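Local coordinates for protein ribonucleoside-diphosphate reductase (Pseudomonas aeruginosa, PDB 5IM3) that probably reduces ribonucleoside diphosphates to their deoxy forms, supplying DNA precursors, and binds dATP as an allosteric effector, at residues 220-223 with 224-228; 243-247 with 248-252; 256-259 with 260-264. All blocks are in the same frame, centred on the assembly; numbering follows the deposited sequence.

The three contacts are local: each joins residues a few positions apart in one continuous stretch, along a helix in contacts 1 and 3 and round a turn in contact 2. They follow in series along the chain. Contact 1 lies near the start of helix 219-239, in the second ATP cone domain. Contact 2 is the bend that leads into helix 250-267, and contact 3 lies further along that same helix. Centres of contacts 1 and 2 are about 15 Å apart, as are those of contacts 2 and 3, whereas contacts 1 and 3 are about 24 Å apart between centres. Helix 219-239 also packs directly on contacts 2 and 3, through Leu236 in both. All three lie away from the dATP sites.

Contact 1: 220-223 with 224-228; sequences SYVT and ARLLM
Arg225 lays its aliphatic chain back over the preceding turn, CG lying 3.1 Å from Tyr221 O. Its CG stands anti to the carbonyl carbon (chi1 -64°), and the chain then runs extended, which carries the guanidinium alongside the root of Tyr221: NH2 comes to 4.1 Å from Tyr221 CB. The charged end is engaged beyond this turn, with NH1 bonded to the carbonyl oxygens of Glu174 and Ala172 and NH2 to that of Gln293, so several acceptors fix its rotation. On the neighbouring flank Val222 and Leu226 lie side by side and point the same way, CG1 of Val222 meeting CD1 of Leu226 at 4.1 Å. Leu226 CG also leans over Val222 O at 3.2 Å. These pairs are the i, i+4 neighbours of a regular alpha-helix, part of helix 219-239 in the second ATP cone domain. Its backbone bonds include Arg225 N to Tyr221 O at 3.0 Å and Leu227 N to Thr223 O at 3.1 Å. Thr223 holds OG1 anti to its carbonyl carbon (chi1 -52°), from where the hydroxyl bonds to Tyr219 O, while its side chain packs on Val206 and Ala209 of helix 198-210.

Contact 2: 243-247 with 248-252; sequences ESATH and HEMAE
His247 and His248, adjacent in sequence, form a T-shaped pair: the edge of the His247 ring is directed at the face of His248, with centroids 4.9 Å apart and planes at 70°. The atom presented is His247 ND1, which sits 3.8 Å above the His248 plane, over its centre. ND1 is buried here and has no hydrogen-bonding partner in the model; His248 N is also close to it, but badly angled for a bond. Both rings are tethered at other atoms, His247 NE2 to the carbonyl oxygen of His289 and His248 ND1 to Glu171 OE2, which probably restrains the rotation of both.

Among the polar contacts, Glu249 reaches back to Thr246. Its CG is anti to the backbone N (chi1 -152°) and the chain is extended beyond it, bringing OE2 to 3.5 Å from Thr246 N and 3.3 Å from Thr246 OG1. Both are weak hydrogen bonds, with the threonine as donor, and the two side chains cross at about a right angle. A much shorter backbone bond joins Met250 N to His247 O at 2.6 Å, its donor lying well above the carbonyl plane rather than on a lone pair.

The apolar part is the meeting of two methyl groups, Ala245 CB and Met250 CE. Met250 doubles back at its second and third torsions, and this fold returns CE towards Ala245. At 3.3 Å the carbons are tighter than two methyls normally pack, so the exact placing of CE is somewhat doubtful. Leu236 of helix 219-239 packs on both residues.

The bond from Met250 N to His247 O closes a type I beta turn from His247 to Met250, through which the extended loop passes into the first turn of helix 250-267.

Contact 3: 256-259 with 260-264; sequences KALP and AYIEK
Leu258 and Ile262 provide the apolar contact, lying side by side one helical turn apart and pointing the same way. The nearest branches are Leu258 CD1 and Ile262 CG1, at 4.0 Å. Their first torsions differ: Leu258 carries CG anti to its backbone N (chi1 170°), a setting that swings the isopropyl group forward along the helix, whereas Ile262 turns CG1 anti to its carbonyl carbon (chi1 -63°), back towards the earlier turn. Helix 280-286 lies against this flank, Leu283 touching Leu258 and Leu280 touching Ile262 and Pro259.

The polar contacts are backbone bonds. Tyr261 N reaches Ala257 O at 2.7 Å, with an N-H...O angle of 143°, while Ile262 N to Leu258 O is straighter at 2.9 Å. Glu263 N completes the set by bonding to Pro259 O at 3.1 Å. One residue before Tyr261 the i to i+4 pair is too long for a bond, Ala260 N lying 3.8 Å from Lys256 O.

A third group of contacts sets side-chain carbons on carbonyl oxygens. Tyr261 CB lies 3.3 Å from Ala257 O, and Leu258 O also sits close to it. From that root the phenol leads away from the earlier turn, packing on Ile321 and Arg325 of helix 319-330, and OH makes a weak hydrogen bond to Glu317.

Outside the two segments, a cation-pi contact of Lys264 with Phe238 ties the helix to helix 219-239.

The chemistry of Pro259 accounts for the irregularity: its ring nitrogen has no hydrogen to give to the turn before, so helix 250-267 kinks there. The gap reaches from Pro259 N to Ala260 N, the next bond is still bent, and regular i to i+4 bonding returns with Ile262 N and Glu263 N.

Contact 1: 220-223 with 224-228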
ATOM      1  N   SER A 220      19.427 -44.304 -11.705  1.00 72.95           N
ATOM      2  CA  SER A 220      20.446 -43.307 -12.008  1.00 71.33           C
ATOM      3  C   SER A 220      21.799 -43.968 -12.232  1.00 68.78           C
ATOM      4  O   SER A 220      22.520 -43.623 -13.176  1.00 67.68           O
ATOM      5  CB  SER A 220      20.527 -42.277 -10.881  1.00 72.53           C
ATOM      6  OG  SER A 220      21.601 -41.373 -11.093  1.00 70.08           O
ATOM      7  N   TYR A 221      22.160 -44.927 -11.377  1.00 64.98           N
ATOM      8  CA  TYR A 221      23.386 -45.686 -11.602  1.00 63.05           C
ATOM      9  C   TYR A 221      23.304 -46.470 -12.903  1.00 63.03           C
ATOM     10  O   TYR A 221      24.272 -46.523 -13.669  1.00 62.08           O
ATOM     11  CB  TYR A 221      23.649 -46.630 -10.429  1.00 63.34           C
ATOM     12  CG  TYR A 221      23.729 -45.950  -9.081  1.00 63.78           C
ATOM     13  CD1 TYR A 221      24.836 -45.188  -8.729  1.00 62.90           C
ATOM     14  CD2 TYR A 221      22.703 -46.083  -8.156  1.00 67.04           C
ATOM     15  CE1 TYR A 221      24.914 -44.569  -7.495  1.00 63.87           C
ATOM     16  CE2 TYR A 221      22.772 -45.469  -6.920  1.00 68.32           C
ATOM     17  CZ  TYR A 221      23.879 -44.714  -6.595  1.00 66.40           C
ATOM     18  OH  TYR A 221      23.948 -44.104  -5.365  1.00 69.70           O
ATOM     19  N   VAL A 222      22.147 -47.083 -13.173  1.00 66.42           N
ATOM     20  CA  VAL A 222      21.968 -47.832 -14.414  1.00 66.25           C
ATOM     21  C   VAL A 222      22.110 -46.907 -15.613  1.00 64.57           C
ATOM     22  O   VAL A 222      22.710 -47.270 -16.631  1.00 62.77           O
ATOM     23  CB  VAL A 222      20.602 -48.545 -14.417  1.00 68.76           C
ATOM     24  CG1 VAL A 222      20.417 -49.340 -15.706  1.00 67.34           C
ATOM     25  CG2 VAL A 222      20.459 -49.448 -13.197  1.00 70.77           C
ATOM     26  N   THR A 223      21.545 -45.703 -15.517  1.00 67.19           N
ATOM     27  CA  THR A 223      21.632 -44.754 -16.621  1.00 66.70           C
ATOM     28  C   THR A 223      23.080 -44.378 -16.908  1.00 65.10           C
ATOM     29  O   THR A 223      23.493 -44.309 -18.071  1.00 64.73           O
ATOM     30  CB  THR A 223      20.806 -43.508 -16.302  1.00 67.46           C
ATOM     31  OG1 THR A 223      19.482 -43.895 -15.911  1.00 70.09           O
ATOM     32  CG2 THR A 223      20.720 -42.597 -17.513  1.00 67.47           C
ATOM     33  N   ALA A 224      23.869 -44.138 -15.857  1.00 59.38           N
ATOM     34  CA  ALA A 224      25.272 -43.782 -16.049  1.00 56.43           C
ATOM     35  C   ALA A 224      26.057 -44.937 -16.657  1.00 54.83           C
ATOM     36  O   ALA A 224      26.898 -44.728 -17.540  1.00 52.39           O
ATOM     37  CB  ALA A 224      25.892 -43.361 -14.718  1.00 56.97           C
ATOM     38  N   ARG A 225      25.798 -46.164 -16.199  1.00 58.22           N
ATOM     39  CA  ARG A 225      26.545 -47.310 -16.705  1.00 58.59           C
ATOM     40  C   ARG A 225      26.248 -47.566 -18.176  1.00 59.53           C
ATOM     41  O   ARG A 225      27.131 -48.021 -18.913  1.00 60.47           O
ATOM     42  CB  ARG A 225      26.230 -48.544 -15.861  1.00 58.21           C
ATOM     43  CG  ARG A 225      26.678 -48.402 -14.419  1.00 57.86           C
ATOM     44  CD  ARG A 225      26.188 -49.545 -13.560  1.00 60.30           C
ATOM     45  NE  ARG A 225      26.371 -49.269 -12.140  1.00 60.59           N
ATOM     46  CZ  ARG A 225      26.065 -50.118 -11.164  1.00 64.30           C
ATOM     47  NH1 ARG A 225      25.557 -51.313 -11.446  1.00 65.90           N
ATOM     48  NH2 ARG A 225      26.268 -49.770  -9.903  1.00 65.43           N
ATOM     49  N   LEU A 226      25.027 -47.272 -18.625  1.00 60.41           N
ATOM     50  CA  LEU A 226      24.705 -47.416 -20.039  1.00 61.77           C
ATOM     51  C   LEU A 226      25.408 -46.354 -20.876  1.00 62.93           C
ATOM     52  O   LEU A 226      25.969 -46.660 -21.936  1.00 62.18           O
ATOM     53  CB  LEU A 226      23.191 -47.351 -20.238  1.00 62.44           C
ATOM     54  CG  LEU A 226      22.395 -48.485 -19.581  1.00 64.40           C
ATOM     55  CD1 LEU A 226      20.898 -48.211 -19.644  1.00 63.68           C
ATOM     56  CD2 LEU A 226      22.724 -49.821 -20.231  1.00 63.46           C
ATOM     57  N   LEU A 227      25.392 -45.099 -20.417  1.00 63.14           N
ATOM     58  CA  LEU A 227      26.088 -44.034 -21.130  1.00 63.47           C
ATOM     59  C   LEU A 227      27.578 -44.324 -21.257  1.00 63.37           C
ATOM     60  O   LEU A 227      28.212 -43.906 -22.233  1.00 63.48           O
ATOM     61  CB  LEU A 227      25.870 -42.699 -20.414  1.00 62.60           C
ATOM     62  CG  LEU A 227      26.625 -41.488 -20.968  1.00 62.54           C
ATOM     63  CD1 LEU A 227      26.249 -41.231 -22.422  1.00 61.52           C
ATOM     64  CD2 LEU A 227      26.354 -40.254 -20.112  1.00 62.01           C
ATOM     65  N   MET A 228      28.153 -45.030 -20.281  1.00 66.45           N
ATOM     66  CA  MET A 228      29.577 -45.339 -20.319  1.00 65.72           C
ATOM     67  C   MET A 228      29.957 -46.108 -21.577  1.00 66.55           C
ATOM     68  O   MET A 228      31.109 -46.041 -22.021  1.00 65.99           O
ATOM     69  CB  MET A 228      29.957 -46.143 -19.077  1.00 67.14           C
ATOM     70  CG  MET A 228      31.446 -46.188 -18.789  1.00 69.22           C
ATOM     71  SD  MET A 228      32.039 -44.681 -17.999  1.00 69.95           S
ATOM     72  CE  MET A 228      31.197 -44.800 -16.417  1.00 69.93           C
TER

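Contact 2: 243-247 with 248-252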
ATOM      1  N   GLU A 243      37.713 -50.717 -30.911  1.00 98.86           N
ATOM      2  CA  GLU A 243      36.604 -49.997 -31.520  1.00102.76           C
ATOM      3  C   GLU A 243      35.325 -50.092 -30.698  1.00 99.13           C
ATOM      4  O   GLU A 243      34.350 -49.402 -31.016  1.00 98.43           O
ATOM      5  CB  GLU A 243      36.354 -50.531 -32.936  1.00109.40           C
ATOM      6  CG  GLU A 243      35.959 -49.466 -33.952  1.00113.87           C
ATOM      7  CD  GLU A 243      37.057 -48.443 -34.186  1.00116.65           C
ATOM      8  OE1 GLU A 243      36.732 -47.295 -34.561  1.00117.74           O
ATOM      9  OE2 GLU A 243      38.244 -48.782 -33.988  1.00117.80           O
ATOM     10  N   SER A 244      35.315 -50.913 -29.651  1.00 89.63           N
ATOM     11  CA  SER A 244      34.147 -51.118 -28.806  1.00 86.04           C
ATOM     12  C   SER A 244      34.578 -51.967 -27.618  1.00 82.53           C
ATOM     13  O   SER A 244      35.581 -52.684 -27.685  1.00 85.66           O
ATOM     14  CB  SER A 244      33.008 -51.796 -29.576  1.00 88.94           C
ATOM     15  OG  SER A 244      31.938 -52.141 -28.716  1.00 89.77           O
ATOM     16  N   ALA A 245      33.817 -51.876 -26.530  1.00 71.61           N
ATOM     17  CA  ALA A 245      34.139 -52.659 -25.344  1.00 70.99           C
ATOM     18  C   ALA A 245      32.989 -52.585 -24.349  1.00 69.58           C
ATOM     19  O   ALA A 245      32.222 -51.617 -24.336  1.00 68.44           O
ATOM     20  CB  ALA A 245      35.438 -52.168 -24.693  1.00 68.66           C
ATOM     21  N   THR A 246      32.883 -53.623 -23.517  1.00 72.50           N
ATOM     22  CA  THR A 246      31.919 -53.686 -22.430  1.00 73.02           C
ATOM     23  C   THR A 246      32.605 -53.328 -21.113  1.00 73.41           C
ATOM     24  O   THR A 246      33.806 -53.056 -21.062  1.00 74.20           O
ATOM     25  CB  THR A 246      31.282 -55.078 -22.347  1.00 76.11           C
ATOM     26  OG1 THR A 246      32.295 -56.058 -22.089  1.00 77.72           O
ATOM     27  CG2 THR A 246      30.562 -55.424 -23.643  1.00 75.39           C
ATOM     28  N   HIS A 247      31.831 -53.340 -20.028  1.00 77.28           N
ATOM     29  CA  HIS A 247      32.354 -52.944 -18.725  1.00 77.77           C
ATOM     30  C   HIS A 247      33.427 -53.907 -18.230  1.00 81.28           C
ATOM     31  O   HIS A 247      34.597 -53.531 -18.127  1.00 80.78           O
ATOM     32  CB  HIS A 247      31.230 -52.844 -17.694  1.00 77.23           C
ATOM     33  CG  HIS A 247      31.718 -52.585 -16.303  1.00 77.84           C
ATOM     34  ND1 HIS A 247      31.561 -53.493 -15.278  1.00 79.53           N
ATOM     35  CD2 HIS A 247      32.381 -51.529 -15.773  1.00 76.45           C
ATOM     36  CE1 HIS A 247      32.095 -53.004 -14.174  1.00 79.80           C
ATOM     37  NE2 HIS A 247      32.601 -51.813 -14.447  1.00 78.19           N
ATOM     38  N   HIS A 248      33.048 -55.147 -17.908  1.00 97.36           N
ATOM     39  CA  HIS A 248      34.025 -56.097 -17.384  1.00101.35           C
ATOM     40  C   HIS A 248      35.182 -56.324 -18.347  1.00 98.47           C
ATOM     41  O   HIS A 248      36.236 -56.816 -17.931  1.00 99.64           O
ATOM     42  CB  HIS A 248      33.346 -57.425 -17.052  1.00107.31           C
ATOM     43  CG  HIS A 248      32.523 -57.380 -15.801  1.00111.66           C
ATOM     44  ND1 HIS A 248      31.154 -57.227 -15.818  1.00112.00           N
ATOM     45  CD2 HIS A 248      32.879 -57.451 -14.497  1.00113.57           C
ATOM     46  CE1 HIS A 248      30.700 -57.215 -14.576  1.00113.05           C
ATOM     47  NE2 HIS A 248      31.727 -57.350 -13.756  1.00113.75           N
ATOM     48  N   GLU A 249      35.010 -55.976 -19.624  1.00 86.16           N
ATOM     49  CA  GLU A 249      36.127 -55.979 -20.557  1.00 84.44           C
ATOM     50  C   GLU A 249      37.163 -54.917 -20.208  1.00 79.96           C
ATOM     51  O   GLU A 249      38.307 -55.009 -20.666  1.00 80.20           O
ATOM     52  CB  GLU A 249      35.602 -55.765 -21.977  1.00 87.01           C
ATOM     53  CG  GLU A 249      36.456 -56.380 -23.067  1.00 91.96           C
ATOM     54  CD  GLU A 249      35.789 -56.303 -24.429  1.00 93.59           C
ATOM     55  OE1 GLU A 249      36.494 -56.043 -25.428  1.00 94.89           O
ATOM     56  OE2 GLU A 249      34.555 -56.490 -24.498  1.00 92.84           O
ATOM     57  N   MET A 250      36.791 -53.916 -19.405  1.00 68.87           N
ATOM     58  CA  MET A 250      37.741 -52.908 -18.947  1.00 68.10           C
ATOM     59  C   MET A 250      38.741 -53.453 -17.942  1.00 65.81           C
ATOM     60  O   MET A 250      39.747 -52.787 -17.673  1.00 62.50           O
ATOM     61  CB  MET A 250      37.003 -51.727 -18.312  1.00 65.50           C
ATOM     62  CG  MET A 250      36.256 -50.859 -19.293  1.00 65.66           C
ATOM     63  SD  MET A 250      37.353 -50.121 -20.517  1.00 70.43           S
ATOM     64  CE  MET A 250      36.993 -51.188 -21.904  1.00 69.97           C
ATOM     65  N   ALA A 251      38.490 -54.633 -17.376  1.00 63.78           N
ATOM     66  CA  ALA A 251      39.432 -55.205 -16.421  1.00 66.01           C
ATOM     67  C   ALA A 251      40.820 -55.354 -17.028  1.00 66.24           C
ATOM     68  O   ALA A 251      41.822 -55.276 -16.308  1.00 66.16           O
ATOM     69  CB  ALA A 251      38.915 -56.558 -15.930  1.00 67.83           C
ATOM     70  N   GLU A 252      40.898 -55.561 -18.342  1.00 82.48           N
ATOM     71  CA  GLU A 252      42.169 -55.712 -19.033  1.00 88.34           C
ATOM     72  C   GLU A 252      42.481 -54.555 -19.976  1.00 86.33           C
ATOM     73  O   GLU A 252      43.638 -54.407 -20.385  1.00 88.93           O
ATOM     74  CB  GLU A 252      42.189 -57.035 -19.820  1.00 92.61           C
ATOM     75  CG  GLU A 252      42.038 -58.291 -18.953  1.00 98.25           C
ATOM     76  CD  GLU A 252      40.598 -58.569 -18.548  1.00100.43           C
ATOM     77  OE1 GLU A 252      39.675 -58.062 -19.222  1.00 99.91           O
ATOM     78  OE2 GLU A 252      40.388 -59.302 -17.557  1.00102.46           O
TER

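Contact 3: 256-259 with 260-264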
ATOM      1  N   LYS A 256      45.798 -51.160 -20.834  1.00 76.72           N
ATOM      2  CA  LYS A 256      46.289 -50.908 -22.183  1.00 78.64           C
ATOM      3  C   LYS A 256      46.021 -49.472 -22.612  1.00 76.79           C
ATOM      4  O   LYS A 256      46.810 -48.897 -23.369  1.00 77.95           O
ATOM      5  CB  LYS A 256      45.645 -51.885 -23.169  1.00 81.32           C
ATOM      6  CG  LYS A 256      46.145 -53.319 -23.030  1.00 85.32           C
ATOM      7  CD  LYS A 256      47.372 -53.574 -23.897  1.00 88.10           C
ATOM      8  CE  LYS A 256      48.201 -54.740 -23.378  1.00 89.95           C
ATOM      9  NZ  LYS A 256      48.966 -54.371 -22.152  1.00 90.75           N
ATOM     10  N   ALA A 257      44.929 -48.876 -22.131  1.00 71.11           N
ATOM     11  CA  ALA A 257      44.543 -47.543 -22.577  1.00 68.56           C
ATOM     12  C   ALA A 257      45.356 -46.443 -21.905  1.00 66.84           C
ATOM     13  O   ALA A 257      45.606 -45.402 -22.524  1.00 65.39           O
ATOM     14  CB  ALA A 257      43.054 -47.318 -22.318  1.00 68.31           C
ATOM     15  N   LEU A 258      45.776 -46.646 -20.653  1.00 65.56           N
ATOM     16  CA  LEU A 258      46.518 -45.607 -19.939  1.00 64.44           C
ATOM     17  C   LEU A 258      47.767 -45.166 -20.693  1.00 63.21           C
ATOM     18  O   LEU A 258      47.906 -43.962 -20.973  1.00 62.16           O
ATOM     19  CB  LEU A 258      46.849 -46.097 -18.527  1.00 65.80           C
ATOM     20  CG  LEU A 258      47.828 -45.221 -17.737  1.00 65.76           C
ATOM     21  CD1 LEU A 258      47.273 -43.813 -17.537  1.00 64.73           C
ATOM     22  CD2 LEU A 258      48.160 -45.861 -16.402  1.00 67.50           C
ATOM     23  N   PRO A 259      48.704 -46.053 -21.044  1.00 59.11           N
ATOM     24  CA  PRO A 259      49.885 -45.583 -21.786  1.00 60.07           C
ATOM     25  C   PRO A 259      49.535 -44.976 -23.129  1.00 61.78           C
ATOM     26  O   PRO A 259      50.188 -44.013 -23.553  1.00 61.38           O
ATOM     27  CB  PRO A 259      50.739 -46.852 -21.932  1.00 62.76           C
ATOM     28  CG  PRO A 259      49.781 -47.973 -21.821  1.00 61.18           C
ATOM     29  CD  PRO A 259      48.735 -47.513 -20.840  1.00 61.28           C
ATOM     30  N   ALA A 260      48.515 -45.501 -23.813  1.00 69.76           N
ATOM     31  CA  ALA A 260      48.063 -44.880 -25.053  1.00 71.62           C
ATOM     32  C   ALA A 260      47.512 -43.487 -24.794  1.00 70.89           C
ATOM     33  O   ALA A 260      47.678 -42.580 -25.618  1.00 73.05           O
ATOM     34  CB  ALA A 260      47.004 -45.752 -25.727  1.00 72.22           C
ATOM     35  N   TYR A 261      46.852 -43.297 -23.650  1.00 66.73           N
ATOM     36  CA  TYR A 261      46.287 -41.991 -23.330  1.00 64.20           C
ATOM     37  C   TYR A 261      47.387 -40.974 -23.061  1.00 63.32           C
ATOM     38  O   TYR A 261      47.346 -39.850 -23.574  1.00 63.99           O
ATOM     39  CB  TYR A 261      45.353 -42.109 -22.125  1.00 63.04           C
ATOM     40  CG  TYR A 261      44.999 -40.779 -21.504  1.00 59.69           C
ATOM     41  CD1 TYR A 261      43.994 -39.988 -22.040  1.00 59.99           C
ATOM     42  CD2 TYR A 261      45.670 -40.317 -20.382  1.00 60.00           C
ATOM     43  CE1 TYR A 261      43.670 -38.767 -21.477  1.00 60.84           C
ATOM     44  CE2 TYR A 261      45.355 -39.098 -19.812  1.00 59.12           C
ATOM     45  CZ  TYR A 261      44.353 -38.329 -20.362  1.00 59.72           C
ATOM     46  OH  TYR A 261      44.035 -37.118 -19.796  1.00 59.55           O
ATOM     47  N   ILE A 262      48.386 -41.354 -22.261  1.00 66.05           N
ATOM     48  CA  ILE A 262      49.463 -40.428 -21.923  1.00 66.72           C
ATOM     49  C   ILE A 262      50.246 -40.035 -23.168  1.00 69.19           C
ATOM     50  O   ILE A 262      50.645 -38.876 -23.327  1.00 68.68           O
ATOM     51  CB  ILE A 262      50.381 -41.047 -20.853  1.00 66.82           C
ATOM     52  CG1 ILE A 262      49.598 -41.297 -19.557  1.00 64.52           C
ATOM     53  CG2 ILE A 262      51.591 -40.149 -20.596  1.00 67.17           C
ATOM     54  CD1 ILE A 262      49.093 -40.037 -18.880  1.00 62.98           C
ATOM     55  N   GLU A 263      50.489 -40.992 -24.065  1.00 73.18           N
ATOM     56  CA  GLU A 263      51.275 -40.697 -25.259  1.00 77.55           C
ATOM     57  C   GLU A 263      50.556 -39.695 -26.153  1.00 76.88           C
ATOM     58  O   GLU A 263      51.155 -38.717 -26.615  1.00 77.65           O
ATOM     59  CB  GLU A 263      51.580 -41.987 -26.023  1.00 81.92           C
ATOM     60  CG  GLU A 263      52.605 -41.811 -27.137  1.00 86.05           C
ATOM     61  CD  GLU A 263      53.076 -43.132 -27.720  1.00 91.51           C
ATOM     62  OE1 GLU A 263      52.547 -44.193 -27.319  1.00 91.03           O
ATOM     63  OE2 GLU A 263      53.983 -43.110 -28.582  1.00 94.47           O
ATOM     64  N   LYS A 264      49.262 -39.917 -26.405  1.00 73.62           N
ATOM     65  CA  LYS A 264      48.505 -38.964 -27.210  1.00 74.18           C
ATOM     66  C   LYS A 264      48.258 -37.665 -26.457  1.00 70.41           C
ATOM     67  O   LYS A 264      48.222 -36.592 -27.071  1.00 68.81           O
ATOM     68  CB  LYS A 264      47.175 -39.577 -27.657  1.00 75.71           C
ATOM     69  CG  LYS A 264      47.288 -40.574 -28.807  1.00 80.62           C
ATOM     70  CD  LYS A 264      47.891 -39.937 -30.059  1.00 84.81           C
ATOM     71  CE  LYS A 264      47.839 -40.875 -31.255  1.00 88.40           C
ATOM     72  NZ  LYS A 264      46.450 -41.060 -31.757  1.00 89.52           N
TER